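Local atomic coordinates of aldehyde dehydrogenase (Anabaena variabilis, PDB entry 4H7N), a protein that probably oxidises aldehydes to carboxylic acids with NAD+ as electron acceptor. Residues G51-L56 against R97-A102; P103-T108 against V445-L450; A253-A258 against A288-L293; E281-L286 against V330-G335. All blocks are in the same frame, centred on the assembly; numbering follows the deposited sequence. Where two conformers were deposited one is given.

The four contacts form two pairs and illustrate how one helix can serve two joints. Contacts 1 and 2 share helix 82-106, which meets helix 48-64 first and, at its C-terminal end, segment 445-450; their centres lie 11 Å apart, and W98 CZ3 touches L450 CB at 3.7 Å. Contacts 3 and 4 share helix 279-292, with centres 10 Å apart and I254 CD1 at 3.8 Å from F282 CZ. The pairs themselves are well separated: centres of contacts 2 and 3 are 38 Å apart, and those of contacts 1 and 4 are 47 Å apart, across the middle of the chain. All four lie away from E232, the predicted active-site residue.

Contact 1: residues G51-L56 against R97-A102; sequences GRITTL and RWCGLA
Two first torsions set the meeting of I53 and C99: in I53 CG1 lies beside the backbone N (chi1 -67°), which leaves CG2 anti to that N, while in C99 the sulfur lies anti to the carbonyl carbon (chi1 -77°). The contact is a helix-helix joint in the N-terminal helical part of the aldehyde dehydrogenase fold, where helix 48-64 packs on helix 82-106. The backbones come close, with the CA atoms of I53 and C99 5.6 Å apart, a closeness that the small cysteine side chain probably allows. I53 lays its whole side chain along this residue: CG2 rests against C99 SG at 3.7 Å, CG1 faces the backbone, and CD1 reaches on to the carbonyl. One turn later, L56 adds its CB on the sulfur at 4.1 Å, so SG touches two aliphatic groups, with no hydrogen bond across the joint. W44 of helix 27-46 covers L56, and L152 packs on I53. Four residues after C99 comes P103, whose ring nitrogen carries no hydrogen and cannot give the usual helical bond to C99 O. The ring itself touches I53, and beside it the methyl I53 CD1 closes on C99 O at 3.2 Å.

Contact 2: residues P103-T108 against V445-L450; sequences PELLQT and VGAAGL
L105 grips A447 with both of its methyls: CD2 sits 3.7 Å from A447 CB, and CD1 lies 3.8 Å from A447 CA. The same CD1 goes on to meet L450 CB at 4.0 Å, so one leucine fork spans the first turn of the opposing segment. L106 adds a second touch, its CD2 against L450 CD2 at 4.0 Å, with the two side chains crossing nearly at a right angle. With CG anti to its backbone N (chi1 -171°), L450 extends CD2 to L106, while L105 CD1 meets it lower down, at CB. The setting is the aldehyde dehydrogenase fold, in which the C-terminal end of helix 82-106 is met by the turn leading into the short helix 448-451, just ahead of strand 454-462. That turn is fixed by its own backbone: L450 N bonds to A447 O at 2.7 Å, and G446 takes a positive phi of 74°. Further out, E431 accepts the N-H of A448 through OE2, and R452 NE bonds to G449 O. V49 and R52 of helix 48-64 pack on L106, while A448 touches K456 of the second subunit.

Contact 3: residues A253-A258 against A288-L293; sequences AILWGA and AKAHRL
L255 supplies the apolar part of this contact almost alone, its two methyls taking separate places on the facing helix. With CG anti to the backbone N (chi1 173°), the fork is directed to helix 279-292. CD1 rests on A290 CB at 3.9 Å, and CD2 lies over the K289 backbone, 3.7 Å from K289 O and equally near K289 CB. L293, just past the helix, meets L255 tip to tip, its CD1 4.0 Å from L255 CD2. M370 of strand 369-375 touches both L255 and A290 and so closes the joint from the sheet. Polar interactions are made at the far end of K289, whose extended chain leads away from L255. There NZ forms a salt bridge with E248 OE2 and hydrogen bonds with S252 OG and T251 OG1, tying it to an earlier part of helix 247-259; Q285 OE1 is a partner within its own helix. Aromatic contacts come from the second subunit: its W470, W471 and F472 meet the ring of W256, and its F472 also packs on L293. The arrangement is that of an alpha/beta domain: helix 247-259 is the crossover between the adjacent parallel strands 237-241 and 269-275, and helix 279-292 packs beside it.

Contact 4: residues E281-L286 against V330-G335; sequences EFYHQL and VIHCGG
Y283 and H332 account for nearly all the surface buried here, and they meet through their rings. The closest atoms are Y283 CE1 and H332 CE1, 3.7 Å apart; the centroids are separated by 4.9 Å and the planes inclined at 43°, an oblique pair with no hydrogen bond between them. Y283 CD1 comes over one face of the imidazole, while V330 CG1 lies 3.5 Å above the opposite one, so the H332 ring is sandwiched between a neighbour of its own strand and the helix. Y283 gets there from the crowded position, with CG between the backbone N and the carbonyl carbon (chi1 80°). In the fold, this puts helix 279-292 against strand 330-333, an outermost strand, within this chain, of the mixed sheet of an aldehyde dehydrogenase, paired antiparallel with strand 349-352. That neighbouring strand also fixes the rotation of H332, because NE2 is hydrogen-bonded to T352 OG1; T352 packs on Y283 as well. Y283 is held from the helix side too: its CE1 lies 3.7 Å above the ring plane of H284, offset toward the rim, and its ring meets that of F279 one turn earlier.

Contact 1: residues G51-L56 against R97-A102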
loop_
_atom_site.group_PDB
_atom_site.type_symbol
_atom_site.label_atom_id
_atom_site.label_comp_id
_atom_site.label_asym_id
_atom_site.label_seq_id
_atom_site.Cartn_x
_atom_site.Cartn_y
_atom_site.Cartn_z
ATOM N N GLY A 51 25.011 5.075 -10.817
ATOM C CA GLY A 51 25.869 5.663 -9.795
ATOM C C GLY A 51 25.590 5.076 -8.393
ATOM O O GLY A 51 26.525 4.848 -7.636
ATOM N N ARG A 52 24.313 4.832 -8.056
ATOM C CA ARG A 52 23.963 4.309 -6.736
ATOM C C ARG A 52 24.462 2.893 -6.575
ATOM O O ARG A 52 24.950 2.543 -5.492
ATOM C CB ARG A 52 22.462 4.414 -6.398
ATOM C CG ARG A 52 22.029 5.855 -6.267
ATOM C CD ARG A 52 20.614 6.045 -5.789
ATOM N NE ARG A 52 19.577 5.527 -6.703
ATOM C CZ ARG A 52 18.982 6.210 -7.671
ATOM N NH1 ARG A 52 19.279 7.473 -7.907
ATOM N NH2 ARG A 52 18.031 5.611 -8.387
ATOM N N ILE A 53 24.350 2.101 -7.642
ATOM C CA ILE A 53 24.919 0.745 -7.713
ATOM C C ILE A 53 26.411 0.795 -7.476
ATOM O O ILE A 53 26.924 0.042 -6.663
ATOM C CB ILE A 53 24.586 0.038 -9.053
ATOM C CG1 ILE A 53 23.082 -0.235 -9.130
ATOM C CG2 ILE A 53 25.309 -1.311 -9.173
ATOM C CD1 ILE A 53 22.590 -0.647 -10.516
ATOM N N THR A 54 27.129 1.666 -8.165
ATOM C CA THR A 54 28.586 1.728 -7.941
ATOM C C THR A 54 28.906 1.941 -6.456
ATOM O O THR A 54 29.742 1.275 -5.894
ATOM C CB THR A 54 29.204 2.816 -8.817
ATOM O OG1 THR A 54 28.993 2.435 -10.172
ATOM C CG2 THR A 54 30.730 3.009 -8.562
ATOM N N THR A 55 28.189 2.871 -5.843
ATOM C CA THR A 55 28.368 3.223 -4.462
ATOM C C THR A 55 28.076 2.056 -3.531
ATOM O O THR A 55 28.846 1.787 -2.642
ATOM C CB THR A 55 27.428 4.402 -4.130
ATOM O OG1 THR A 55 27.794 5.517 -4.930
ATOM C CG2 THR A 55 27.543 4.821 -2.739
ATOM N N LEU A 56 26.968 1.350 -3.745
ATOM C CA LEU A 56 26.624 0.208 -2.906
ATOM C C LEU A 56 27.694 -0.869 -3.042
ATOM O O LEU A 56 28.089 -1.498 -2.046
ATOM C CB LEU A 56 25.229 -0.360 -3.278
ATOM C CG LEU A 56 24.044 0.178 -2.480
ATOM C CD1 LEU A 56 24.151 -0.133 -1.002
ATOM C CD2 LEU A 56 23.879 1.667 -2.564
ATOM N N ARG A 97 21.964 -8.800 -5.718
ATOM C CA ARG A 97 20.687 -9.070 -6.355
ATOM C C ARG A 97 19.872 -7.803 -6.646
ATOM O O ARG A 97 19.365 -7.602 -7.760
ATOM C CB ARG A 97 19.872 -10.013 -5.486
ATOM C CG ARG A 97 18.612 -10.498 -6.185
ATOM C CD ARG A 97 17.825 -11.506 -5.355
ATOM N NE ARG A 97 17.849 -11.243 -3.916
ATOM C CZ ARG A 97 17.023 -10.431 -3.248
ATOM N NH1 ARG A 97 17.179 -10.321 -1.928
ATOM N NH2 ARG A 97 16.063 -9.716 -3.877
ATOM N N TRP A 98 19.724 -6.953 -5.651
ATOM C CA TRP A 98 19.058 -5.675 -5.868
ATOM C C TRP A 98 19.804 -4.756 -6.835
ATOM O O TRP A 98 19.181 -4.061 -7.605
ATOM C CB TRP A 98 18.818 -4.949 -4.529
ATOM C CG TRP A 98 17.706 -5.551 -3.759
ATOM C CD1 TRP A 98 17.763 -6.154 -2.527
ATOM C CD2 TRP A 98 16.335 -5.638 -4.187
ATOM N NE1 TRP A 98 16.502 -6.611 -2.183
ATOM C CE2 TRP A 98 15.613 -6.280 -3.167
ATOM C CE3 TRP A 98 15.654 -5.195 -5.314
ATOM C CZ2 TRP A 98 14.246 -6.534 -3.258
ATOM C CZ3 TRP A 98 14.297 -5.436 -5.405
ATOM C CH2 TRP A 98 13.616 -6.114 -4.376
ATOM N N CYS A 99 21.139 -4.731 -6.789
ATOM C CA CYS A 99 21.884 -3.963 -7.792
ATOM C C CYS A 99 21.564 -4.428 -9.224
ATOM O O CYS A 99 21.492 -3.622 -10.192
ATOM C CB CYS A 99 23.391 -4.057 -7.544
ATOM S SG CYS A 99 23.951 -3.006 -6.181
ATOM N N GLY A 100 21.382 -5.729 -9.361
ATOM C CA GLY A 100 21.037 -6.326 -10.636
ATOM C C GLY A 100 19.651 -5.965 -11.102
ATOM O O GLY A 100 19.420 -5.792 -12.322
ATOM N N LEU A 101 18.703 -5.884 -10.176
ATOM C CA LEU A 101 17.308 -5.707 -10.590
ATOM C C LEU A 101 16.955 -4.266 -10.812
ATOM O O LEU A 101 16.095 -3.970 -11.603
ATOM C CB LEU A 101 16.331 -6.261 -9.569
ATOM C CG LEU A 101 16.343 -7.752 -9.352
ATOM C CD1 LEU A 101 15.395 -8.110 -8.197
ATOM C CD2 LEU A 101 16.007 -8.522 -10.630
ATOM N N ALA A 102 17.605 -3.372 -10.078
ATOM C CA ALA A 102 17.155 -1.983 -10.022
ATOM C C ALA A 102 17.078 -1.227 -11.370
ATOM O O ALA A 102 16.093 -0.502 -11.560
ATOM C CB ALA A 102 17.948 -1.187 -9.018
#

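Contact 2: residues P103-T108 against V445-L450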
loop_
_atom_site.group_PDB
_atom_site.type_symbol
_atom_site.label_atom_id
_atom_site.label_comp_id
_atom_site.label_asym_id
_atom_site.label_seq_id
_atom_site.Cartn_x
_atom_site.Cartn_y
_atom_site.Cartn_z
ATOM N N PRO A 103 18.078 -1.360 -12.273
ATOM C CA PRO A 103 18.019 -0.534 -13.510
ATOM C C PRO A 103 16.746 -0.773 -14.299
ATOM O O PRO A 103 16.123 0.157 -14.787
ATOM C CB PRO A 103 19.290 -0.950 -14.275
ATOM C CG PRO A 103 20.232 -1.329 -13.159
ATOM C CD PRO A 103 19.359 -2.090 -12.186
ATOM N N GLU A 104 16.350 -2.026 -14.410
ATOM C CA GLU A 104 15.180 -2.362 -15.189
ATOM C C GLU A 104 13.932 -1.836 -14.507
ATOM O O GLU A 104 13.020 -1.366 -15.160
ATOM C CB GLU A 104 15.095 -3.842 -15.354
ATOM C CG GLU A 104 13.864 -4.340 -16.055
ATOM C CD GLU A 104 13.187 -5.418 -15.223
ATOM O OE1 GLU A 104 13.686 -5.699 -14.095
ATOM O OE2 GLU A 104 12.165 -5.977 -15.691
ATOM N N LEU A 105 13.908 -1.871 -13.185
ATOM C CA LEU A 105 12.737 -1.399 -12.447
ATOM C C LEU A 105 12.603 0.108 -12.474
ATOM O O LEU A 105 11.502 0.607 -12.276
ATOM C CB LEU A 105 12.764 -1.908 -10.975
ATOM C CG LEU A 105 12.718 -3.445 -10.875
ATOM C CD1 LEU A 105 12.884 -3.924 -9.443
ATOM C CD2 LEU A 105 11.424 -4.022 -11.457
ATOM N N LEU A 106 13.701 0.844 -12.670
ATOM C CA LEU A 106 13.660 2.294 -12.599
ATOM C C LEU A 106 13.607 2.989 -13.966
ATOM O O LEU A 106 13.575 4.207 -14.041
ATOM C CB LEU A 106 14.841 2.814 -11.841
ATOM C CG LEU A 106 14.934 2.390 -10.378
ATOM C CD1 LEU A 106 16.219 2.930 -9.855
ATOM C CD2 LEU A 106 13.799 2.954 -9.566
ATOM N N GLN A 107 13.616 2.223 -15.040
ATOM C CA GLN A 107 13.700 2.831 -16.377
ATOM C C GLN A 107 12.359 3.507 -16.746
ATOM O O GLN A 107 11.293 2.932 -16.527
ATOM C CB GLN A 107 14.086 1.774 -17.411
ATOM C CG GLN A 107 12.957 0.824 -17.756
ATOM C CD GLN A 107 13.443 -0.456 -18.411
ATOM O OE1 GLN A 107 14.515 -0.492 -19.028
ATOM N NE2 GLN A 107 12.654 -1.529 -18.269
ATOM N N THR A 108 12.420 4.732 -17.269
ATOM C CA THR A 108 11.221 5.414 -17.781
ATOM C C THR A 108 10.688 4.642 -19.002
ATOM O O THR A 108 11.349 3.778 -19.562
ATOM C CB THR A 108 11.517 6.866 -18.236
ATOM O OG1 THR A 108 12.438 6.831 -19.343
ATOM C CG2 THR A 108 12.079 7.746 -17.092
ATOM N N VAL A 445 9.403 -8.638 -1.752
ATOM C CA VAL A 445 10.109 -9.551 -2.617
ATOM C C VAL A 445 9.889 -9.132 -4.052
ATOM O O VAL A 445 8.828 -8.654 -4.431
ATOM C CB VAL A 445 9.700 -11.019 -2.314
ATOM C CG1 VAL A 445 9.998 -11.931 -3.492
ATOM C CG2 VAL A 445 10.442 -11.500 -1.060
ATOM N N GLY A 446 10.945 -9.242 -4.831
ATOM C CA GLY A 446 10.882 -9.001 -6.264
ATOM C C GLY A 446 10.771 -7.559 -6.648
ATOM O O GLY A 446 11.146 -6.680 -5.900
ATOM N N ALA A 447 10.245 -7.332 -7.838
ATOM C CA ALA A 447 9.920 -6.007 -8.336
ATOM C C ALA A 447 9.246 -5.177 -7.293
ATOM O O ALA A 447 9.799 -4.191 -6.885
ATOM C CB ALA A 447 9.025 -6.090 -9.567
ATOM N N ALA A 448 8.040 -5.572 -6.886
ATOM C CA ALA A 448 7.200 -4.767 -5.973
ATOM C C ALA A 448 7.914 -4.360 -4.687
ATOM O O ALA A 448 7.601 -3.339 -4.095
ATOM C CB ALA A 448 5.920 -5.521 -5.642
ATOM N N GLY A 449 8.909 -5.151 -4.287
ATOM C CA GLY A 449 9.751 -4.871 -3.172
ATOM C C GLY A 449 10.640 -3.633 -3.339
ATOM O O GLY A 449 11.108 -3.062 -2.329
ATOM N N LEU A 450 10.890 -3.218 -4.588
ATOM C CA LEU A 450 11.595 -1.988 -4.807
ATOM C C LEU A 450 10.604 -0.906 -5.172
ATOM O O LEU A 450 10.729 0.208 -4.748
ATOM C CB LEU A 450 12.667 -2.137 -5.871
ATOM C CG LEU A 450 13.517 -0.886 -5.902
ATOM C CD1 LEU A 450 14.950 -1.277 -5.904
ATOM C CD2 LEU A 450 13.137 -0.086 -7.122
#

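Contact 3: residues A253-A258 against A288-L293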
loop_
_atom_site.group_PDB
_atom_site.type_symbol
_atom_site.label_atom_id
_atom_site.label_comp_id
_atom_site.label_asym_id
_atom_site.label_seq_id
_atom_site.Cartn_x
_atom_site.Cartn_y
_atom_site.Cartn_z
ATOM N N ALA A 253 13.040 -31.408 7.378
ATOM C CA ALA A 253 12.661 -30.069 6.968
ATOM C C ALA A 253 11.969 -29.315 8.120
ATOM O O ALA A 253 12.241 -28.138 8.343
ATOM C CB ALA A 253 11.739 -30.123 5.778
ATOM N N ILE A 254 11.071 -30.015 8.812
ATOM C CA ILE A 254 10.272 -29.406 9.892
ATOM C C ILE A 254 11.170 -29.122 11.104
ATOM O O ILE A 254 11.062 -28.067 11.734
ATOM C CB ILE A 254 9.067 -30.277 10.239
ATOM C CG1 ILE A 254 8.036 -30.135 9.104
ATOM C CG2 ILE A 254 8.491 -29.931 11.607
ATOM C CD1 ILE A 254 6.993 -31.204 9.049
ATOM N N LEU A 255 12.123 -30.008 11.371
ATOM C CA LEU A 255 13.067 -29.727 12.452
ATOM C C LEU A 255 13.849 -28.450 12.173
ATOM O O LEU A 255 13.978 -27.563 13.040
ATOM C CB LEU A 255 13.992 -30.930 12.664
ATOM C CG LEU A 255 15.110 -30.665 13.661
ATOM C CD1 LEU A 255 14.520 -30.422 15.042
ATOM C CD2 LEU A 255 16.127 -31.784 13.616
ATOM N N TRP A 256 14.383 -28.329 10.967
ATOM C CA TRP A 256 15.161 -27.147 10.584
ATOM C C TRP A 256 14.282 -25.893 10.641
ATOM O O TRP A 256 14.623 -24.879 11.237
ATOM C CB TRP A 256 15.812 -27.322 9.210
ATOM C CG TRP A 256 16.621 -26.129 8.852
ATOM C CD1 TRP A 256 17.893 -25.829 9.290
ATOM C CD2 TRP A 256 16.194 -25.026 8.068
ATOM N NE1 TRP A 256 18.288 -24.609 8.788
ATOM C CE2 TRP A 256 17.266 -24.092 8.037
ATOM C CE3 TRP A 256 15.032 -24.752 7.344
ATOM C CZ2 TRP A 256 17.185 -22.888 7.344
ATOM C CZ3 TRP A 256 14.941 -23.543 6.671
ATOM C CH2 TRP A 256 16.012 -22.618 6.676
ATOM N N GLY A 257 13.112 -25.994 10.052
ATOM C CA GLY A 257 12.205 -24.892 10.038
ATOM C C GLY A 257 11.766 -24.472 11.418
ATOM O O GLY A 257 11.586 -23.285 11.638
ATOM N N ALA A 258 11.636 -25.426 12.347
ATOM C CA ALA A 258 11.189 -25.078 13.725
ATOM C C ALA A 258 12.289 -24.588 14.662
ATOM O O ALA A 258 11.983 -23.876 15.588
ATOM C CB ALA A 258 10.486 -26.235 14.364
ATOM N N ALA A 288 14.269 -38.174 17.424
ATOM C CA ALA A 288 15.646 -38.696 17.266
ATOM C C ALA A 288 16.535 -37.625 16.621
ATOM O O ALA A 288 17.681 -37.382 17.058
ATOM C CB ALA A 288 15.649 -39.962 16.429
ATOM N N LYS A 289 15.995 -36.944 15.596
ATOM C CA LYS A 289 16.745 -35.888 14.932
ATOM C C LYS A 289 16.944 -34.661 15.820
ATOM O O LYS A 289 18.007 -34.044 15.814
ATOM C CB LYS A 289 16.085 -35.507 13.560
ATOM C CG LYS A 289 16.089 -36.665 12.575
ATOM C CD LYS A 289 15.282 -36.366 11.319
ATOM C CE LYS A 289 15.599 -37.405 10.244
ATOM N NZ LYS A 289 14.919 -37.072 8.956
ATOM N N ALA A 290 15.926 -34.285 16.569
ATOM C CA ALA A 290 16.024 -33.147 17.470
ATOM C C ALA A 290 17.046 -33.398 18.569
ATOM O O ALA A 290 17.838 -32.520 18.936
ATOM C CB ALA A 290 14.695 -32.893 18.111
ATOM N N HIS A 291 17.048 -34.621 19.039
ATOM C CA HIS A 291 17.890 -34.966 20.137
ATOM C C HIS A 291 19.374 -34.869 19.715
ATOM O O HIS A 291 20.205 -34.577 20.553
ATOM C CB HIS A 291 17.533 -36.338 20.685
ATOM C CG HIS A 291 18.129 -36.578 22.015
ATOM N ND1 HIS A 291 19.238 -37.381 22.196
ATOM C CD2 HIS A 291 17.880 -36.002 23.210
ATOM C CE1 HIS A 291 19.607 -37.341 23.465
ATOM N NE2 HIS A 291 18.798 -36.510 24.101
ATOM N N ARG A 292 19.695 -35.059 18.426
ATOM C CA ARG A 292 21.085 -34.931 17.946
ATOM C C ARG A 292 21.627 -33.491 18.002
ATOM O O ARG A 292 22.831 -33.308 18.055
ATOM C CB ARG A 292 21.254 -35.470 16.525
ATOM C CG ARG A 292 21.110 -36.986 16.385
ATOM C CD ARG A 292 20.679 -37.446 14.988
ATOM N NE ARG A 292 21.765 -37.454 13.998
ATOM C CZ ARG A 292 22.058 -36.476 13.125
ATOM N NH1 ARG A 292 21.358 -35.341 13.083
ATOM N NH2 ARG A 292 23.071 -36.638 12.272
ATOM N N LEU A 293 20.776 -32.467 18.021
ATOM C CA LEU A 293 21.256 -31.078 17.994
ATOM C C LEU A 293 21.865 -30.637 19.340
ATOM O O LEU A 293 21.348 -30.957 20.397
ATOM C CB LEU A 293 20.113 -30.114 17.588
ATOM C CG LEU A 293 19.428 -30.459 16.246
ATOM C CD1 LEU A 293 18.366 -29.437 15.915
ATOM C CD2 LEU A 293 20.466 -30.551 15.144
#

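Contact 4: residues E281-L286 against V330-G335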
loop_
_atom_site.group_PDB
_atom_site.type_symbol
_atom_site.label_atom_id
_atom_site.label_comp_id
_atom_site.label_asym_id
_atom_site.label_seq_id
_atom_site.Cartn_x
_atom_site.Cartn_y
_atom_site.Cartn_z
ATOM N N GLU A 281 4.936 -42.601 14.148
ATOM C CA GLU A 281 6.180 -42.802 13.401
ATOM C C GLU A 281 6.937 -41.477 13.151
ATOM O O GLU A 281 8.171 -41.366 13.280
ATOM C CB GLU A 281 5.746 -43.449 12.099
ATOM C CG GLU A 281 6.765 -43.751 11.040
ATOM C CD GLU A 281 6.082 -44.457 9.866
ATOM O OE1 GLU A 281 4.864 -44.832 9.960
ATOM O OE2 GLU A 281 6.777 -44.634 8.860
ATOM N N PHE A 282 6.168 -40.464 12.797
ATOM C CA PHE A 282 6.699 -39.138 12.574
ATOM C C PHE A 282 7.293 -38.533 13.840
ATOM O O PHE A 282 8.412 -38.033 13.813
ATOM C CB PHE A 282 5.581 -38.225 12.059
ATOM C CG PHE A 282 6.001 -36.807 11.873
ATOM C CD1 PHE A 282 5.886 -35.906 12.895
ATOM C CD2 PHE A 282 6.456 -36.355 10.639
ATOM C CE1 PHE A 282 6.266 -34.584 12.723
ATOM C CE2 PHE A 282 6.847 -35.029 10.462
ATOM C CZ PHE A 282 6.747 -34.148 11.508
ATOM N N TYR A 283 6.576 -38.543 14.952
ATOM C CA TYR A 283 7.115 -37.830 16.082
ATOM C C TYR A 283 8.342 -38.545 16.665
ATOM O O TYR A 283 9.259 -37.883 17.146
ATOM C CB TYR A 283 6.057 -37.453 17.126
ATOM C CG TYR A 283 5.585 -38.467 18.107
ATOM C CD1 TYR A 283 6.393 -38.880 19.141
ATOM C CD2 TYR A 283 4.273 -38.930 18.071
ATOM C CE1 TYR A 283 5.948 -39.779 20.082
ATOM C CE2 TYR A 283 3.795 -39.830 19.009
ATOM C CZ TYR A 283 4.636 -40.260 20.020
ATOM O OH TYR A 283 4.212 -41.180 20.963
ATOM N N HIS A 284 8.374 -39.868 16.573
ATOM C CA HIS A 284 9.565 -40.600 16.971
ATOM C C HIS A 284 10.758 -40.299 16.108
ATOM O O HIS A 284 11.880 -40.147 16.616
ATOM C CB HIS A 284 9.306 -42.091 16.987
ATOM C CG HIS A 284 8.547 -42.524 18.192
ATOM N ND1 HIS A 284 8.981 -42.255 19.473
ATOM C CD2 HIS A 284 7.384 -43.194 18.318
ATOM C CE1 HIS A 284 8.117 -42.753 20.343
ATOM N NE2 HIS A 284 7.139 -43.326 19.666
ATOM N N GLN A 285 10.535 -40.156 14.810
ATOM C CA GLN A 285 11.656 -39.777 13.965
ATOM C C GLN A 285 12.097 -38.324 14.288
ATOM O O GLN A 285 13.300 -38.010 14.380
ATOM C CB GLN A 285 11.367 -40.050 12.491
ATOM C CG GLN A 285 12.625 -39.860 11.680
ATOM C CD GLN A 285 12.462 -40.008 10.180
ATOM O OE1 GLN A 285 13.429 -39.787 9.460
ATOM N NE2 GLN A 285 11.269 -40.359 9.702
ATOM N N LEU A 286 11.124 -37.440 14.498
ATOM C CA LEU A 286 11.423 -36.052 14.858
ATOM C C LEU A 286 12.249 -35.951 16.133
ATOM O O LEU A 286 13.248 -35.166 16.215
ATOM C CB LEU A 286 10.114 -35.230 14.983
ATOM C CG LEU A 286 10.282 -33.715 14.977
ATOM C CD1 LEU A 286 10.865 -33.193 13.649
ATOM C CD2 LEU A 286 8.949 -33.021 15.248
ATOM N N VAL A 330 2.654 -33.520 26.734
ATOM C CA VAL A 330 3.714 -34.477 27.048
ATOM C C VAL A 330 4.994 -33.994 26.380
ATOM O O VAL A 330 5.000 -33.784 25.186
ATOM C CB VAL A 330 3.363 -35.877 26.479
ATOM C CG1 VAL A 330 4.526 -36.853 26.635
ATOM C CG2 VAL A 330 2.106 -36.435 27.176
ATOM N N ILE A 331 6.060 -33.805 27.143
ATOM C CA ILE A 331 7.339 -33.349 26.622
ATOM C C ILE A 331 8.177 -34.576 26.356
ATOM O O ILE A 331 8.453 -35.322 27.282
ATOM C CB ILE A 331 8.121 -32.516 27.665
ATOM C CG1 ILE A 331 7.266 -31.353 28.216
ATOM C CG2 ILE A 331 9.477 -32.069 27.126
ATOM C CD1 ILE A 331 7.175 -30.153 27.372
ATOM N N HIS A 332 8.599 -34.779 25.116
ATOM C CA HIS A 332 9.442 -35.924 24.801
ATOM C C HIS A 332 10.931 -35.631 24.882
ATOM O O HIS A 332 11.716 -36.537 25.102
ATOM C CB HIS A 332 9.085 -36.466 23.435
ATOM C CG HIS A 332 7.668 -36.912 23.339
ATOM N ND1 HIS A 332 7.284 -38.211 23.573
ATOM C CD2 HIS A 332 6.532 -36.228 23.093
ATOM C CE1 HIS A 332 5.975 -38.321 23.445
ATOM N NE2 HIS A 332 5.494 -37.128 23.164
ATOM N N CYS A 333 11.321 -34.382 24.692
ATOM C CA CYS A 333 12.723 -33.996 24.721
ATOM C C CYS A 333 12.757 -32.495 24.928
ATOM O O CYS A 333 11.789 -31.763 24.622
ATOM C CB CYS A 333 13.477 -34.405 23.428
ATOM S SG CYS A 333 12.952 -33.618 21.854
ATOM N N GLY A 334 13.863 -32.037 25.468
ATOM C CA GLY A 334 14.025 -30.639 25.828
ATOM C C GLY A 334 13.004 -30.162 26.844
ATOM O O GLY A 334 12.877 -30.747 27.874
ATOM N N GLY A 335 12.353 -29.029 26.599
ATOM C CA GLY A 335 11.280 -28.603 27.478
ATOM C C GLY A 335 11.648 -27.780 28.688
ATOM O O GLY A 335 10.799 -27.547 29.523
#